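Local coordinates for pectinesterase A (Erwinia chrysanthemi, PDB 2NTP), which hydrolyses the methyl esters of pectin, releasing methanol, and is thought to begin the maceration and soft-rotting of plant tissue, at residues R162-D167 with T182-N187. Sequence-based numbering, arbitrary orientation.
Sequences RSFFSD and TALFNN
F165 and F185 lie side by side on one face of the sheet, each with CG anti to its carbonyl carbon (chi1 -62° and -57°). With chi1 and chi2 both nearly the same, the rings come out almost parallel, 13° between planes, but slid so that they barely overlap: F185 CE2 sits over a face of F165, 3.4 Å from its CD1. F165 also stacks on F144 of the preceding strand. On the other face F164 and L184, both with CG anti to the backbone N, run alongside each other, F164 CD1 lying 3.7 Å from L184 CD2. Between these two layers the backbones are in parallel register, R162 with T182 through S166 with N186, and five N-H...O=C bonds alternate in direction; F165 N to L184 O, at 2.8 Å, runs nearly along the carbonyl axis. Further out, a water donates to N186 OD1 and also bonds S166 OG, while N186 ND2 bonds T223 OG1 and N224 OD1. At the C-terminal edge N187 ND2 gives a 2.8 Å hydrogen bond to D167 OD1, reaching it from above the carboxylate plane, while D167 OD2 pairs with K145. Aligned, same-facing residues on successive coils, phenylalanines turned inward, characterise the right-handed parallel beta-helix of pectinesterases.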
loop_
_atom_site.group_PDB
_atom_site.type_symbol
_atom_site.label_atom_id
_atom_site.label_comp_id
_atom_site.label_asym_id
_atom_site.label_seq_id
_atom_site.Cartn_x
_atom_site.Cartn_y
_atom_site.Cartn_z
ATOM N N ARG A 162 7.847 9.036 5.974
ATOM C CA ARG A 162 6.472 9.520 5.911
ATOM C C ARG A 162 5.933 9.525 4.492
ATOM O O ARG A 162 6.606 9.950 3.558
ATOM C CB ARG A 162 6.365 10.930 6.501
ATOM C CG ARG A 162 7.085 11.093 7.824
ATOM C CD ARG A 162 8.365 11.900 7.632
ATOM N NE ARG A 162 8.150 13.259 8.078
ATOM C CZ ARG A 162 8.996 14.275 7.924
ATOM N NH1 ARG A 162 10.160 14.135 7.292
ATOM N NH2 ARG A 162 8.648 15.451 8.407
ATOM N N SER A 163 4.708 9.038 4.343
ATOM C CA SER A 163 4.002 9.115 3.073
ATOM C C SER A 163 2.599 9.642 3.332
ATOM O O SER A 163 2.038 9.430 4.407
ATOM C CB SER A 163 3.930 7.743 2.414
ATOM O OG SER A 163 3.370 6.815 3.317
ATOM N N PHE A 164 2.042 10.328 2.343
ATOM C CA PHE A 164 0.700 10.894 2.472
ATOM C C PHE A 164 -0.095 10.559 1.223
ATOM O O PHE A 164 0.372 10.783 0.103
ATOM C CB PHE A 164 0.780 12.412 2.694
ATOM C CG PHE A 164 -0.566 13.095 2.809
ATOM C CD1 PHE A 164 -1.516 12.665 3.733
ATOM C CD2 PHE A 164 -0.866 14.188 2.004
ATOM C CE1 PHE A 164 -2.759 13.304 3.840
ATOM C CE2 PHE A 164 -2.102 14.842 2.106
ATOM C CZ PHE A 164 -3.048 14.396 3.023
ATOM N N PHE A 165 -1.278 9.986 1.432
ATOM C CA PHE A 165 -2.177 9.578 0.360
ATOM C C PHE A 165 -3.474 10.349 0.508
ATOM O O PHE A 165 -4.108 10.315 1.561
ATOM C CB PHE A 165 -2.438 8.073 0.432
ATOM C CG PHE A 165 -1.200 7.241 0.251
ATOM C CD1 PHE A 165 -0.328 7.021 1.320
ATOM C CD2 PHE A 165 -0.905 6.676 -0.986
ATOM C CE1 PHE A 165 0.823 6.261 1.155
ATOM C CE2 PHE A 165 0.243 5.906 -1.163
ATOM C CZ PHE A 165 1.111 5.703 -0.091
ATOM N N SER A 166 -3.856 11.045 -0.555
ATOM C CA SER A 166 -4.980 11.972 -0.505
ATOM C C SER A 166 -5.881 11.771 -1.715
ATOM O O SER A 166 -5.387 11.664 -2.839
ATOM C CB SER A 166 -4.443 13.406 -0.475
ATOM O OG SER A 166 -5.478 14.367 -0.606
ATOM N N ASP A 167 -7.195 11.724 -1.480
ATOM C CA ASP A 167 -8.190 11.571 -2.551
ATOM C C ASP A 167 -7.862 10.345 -3.396
ATOM O O ASP A 167 -7.854 10.395 -4.631
ATOM C CB ASP A 167 -8.277 12.835 -3.428
ATOM C CG ASP A 167 -8.511 14.105 -2.620
ATOM O OD1 ASP A 167 -9.021 14.035 -1.480
ATOM O OD2 ASP A 167 -8.181 15.193 -3.140
ATOM N N THR A 182 5.388 5.611 8.314
ATOM C CA THR A 182 4.362 6.514 8.803
ATOM C C THR A 182 3.570 6.906 7.562
ATOM O O THR A 182 4.059 7.654 6.716
ATOM C CB THR A 182 4.972 7.759 9.476
ATOM O OG1 THR A 182 5.750 7.356 10.616
ATOM C CG2 THR A 182 3.880 8.718 9.926
ATOM N N ALA A 183 2.363 6.364 7.440
ATOM C CA ALA A 183 1.563 6.568 6.245
ATOM C C ALA A 183 0.194 7.095 6.632
ATOM O O ALA A 183 -0.555 6.438 7.365
ATOM C CB ALA A 183 1.438 5.262 5.450
ATOM N N LEU A 184 -0.110 8.296 6.150
ATOM C CA LEU A 184 -1.369 8.973 6.438
ATOM C C LEU A 184 -2.248 8.944 5.195
ATOM O O LEU A 184 -1.787 9.262 4.092
ATOM C CB LEU A 184 -1.107 10.426 6.872
ATOM C CG LEU A 184 -2.308 11.342 7.144
ATOM C CD1 LEU A 184 -3.134 10.846 8.344
ATOM C CD2 LEU A 184 -1.843 12.772 7.379
ATOM N N PHE A 185 -3.510 8.562 5.385
ATOM C CA PHE A 185 -4.465 8.441 4.290
ATOM C C PHE A 185 -5.640 9.349 4.602
ATOM O O PHE A 185 -6.250 9.230 5.670
ATOM C CB PHE A 185 -4.949 6.988 4.152
ATOM C CG PHE A 185 -3.838 5.998 3.932
ATOM C CD1 PHE A 185 -3.106 5.487 5.010
ATOM C CD2 PHE A 185 -3.512 5.582 2.644
ATOM C CE1 PHE A 185 -2.070 4.582 4.800
ATOM C CE2 PHE A 185 -2.482 4.678 2.426
ATOM C CZ PHE A 185 -1.756 4.179 3.501
ATOM N N ASN A 186 -5.946 10.265 3.689
ATOM C CA ASN A 186 -7.094 11.149 3.870
ATOM C C ASN A 186 -8.020 11.162 2.665
ATOM O O ASN A 186 -7.571 11.311 1.525
ATOM C CB ASN A 186 -6.656 12.574 4.213
ATOM C CG ASN A 186 -7.841 13.474 4.551
ATOM O OD1 ASN A 186 -8.211 14.351 3.771
ATOM N ND2 ASN A 186 -8.467 13.223 5.689
ATOM N N ASN A 187 -9.316 11.008 2.928
ATOM C CA ASN A 187 -10.332 10.998 1.873
ATOM C C ASN A 187 -10.050 9.939 0.806
ATOM O O ASN A 187 -10.143 10.203 -0.395
ATOM C CB ASN A 187 -10.501 12.397 1.255
ATOM C CG ASN A 187 -11.737 12.505 0.385
ATOM O OD1 ASN A 187 -12.788 11.947 0.706
ATOM N ND2 ASN A 187 -11.618 13.223 -0.722
HETATM O O HOH W 1 5.644 5.619 4.531
HETATM O O HOH W 2 -6.819 15.238 1.539
#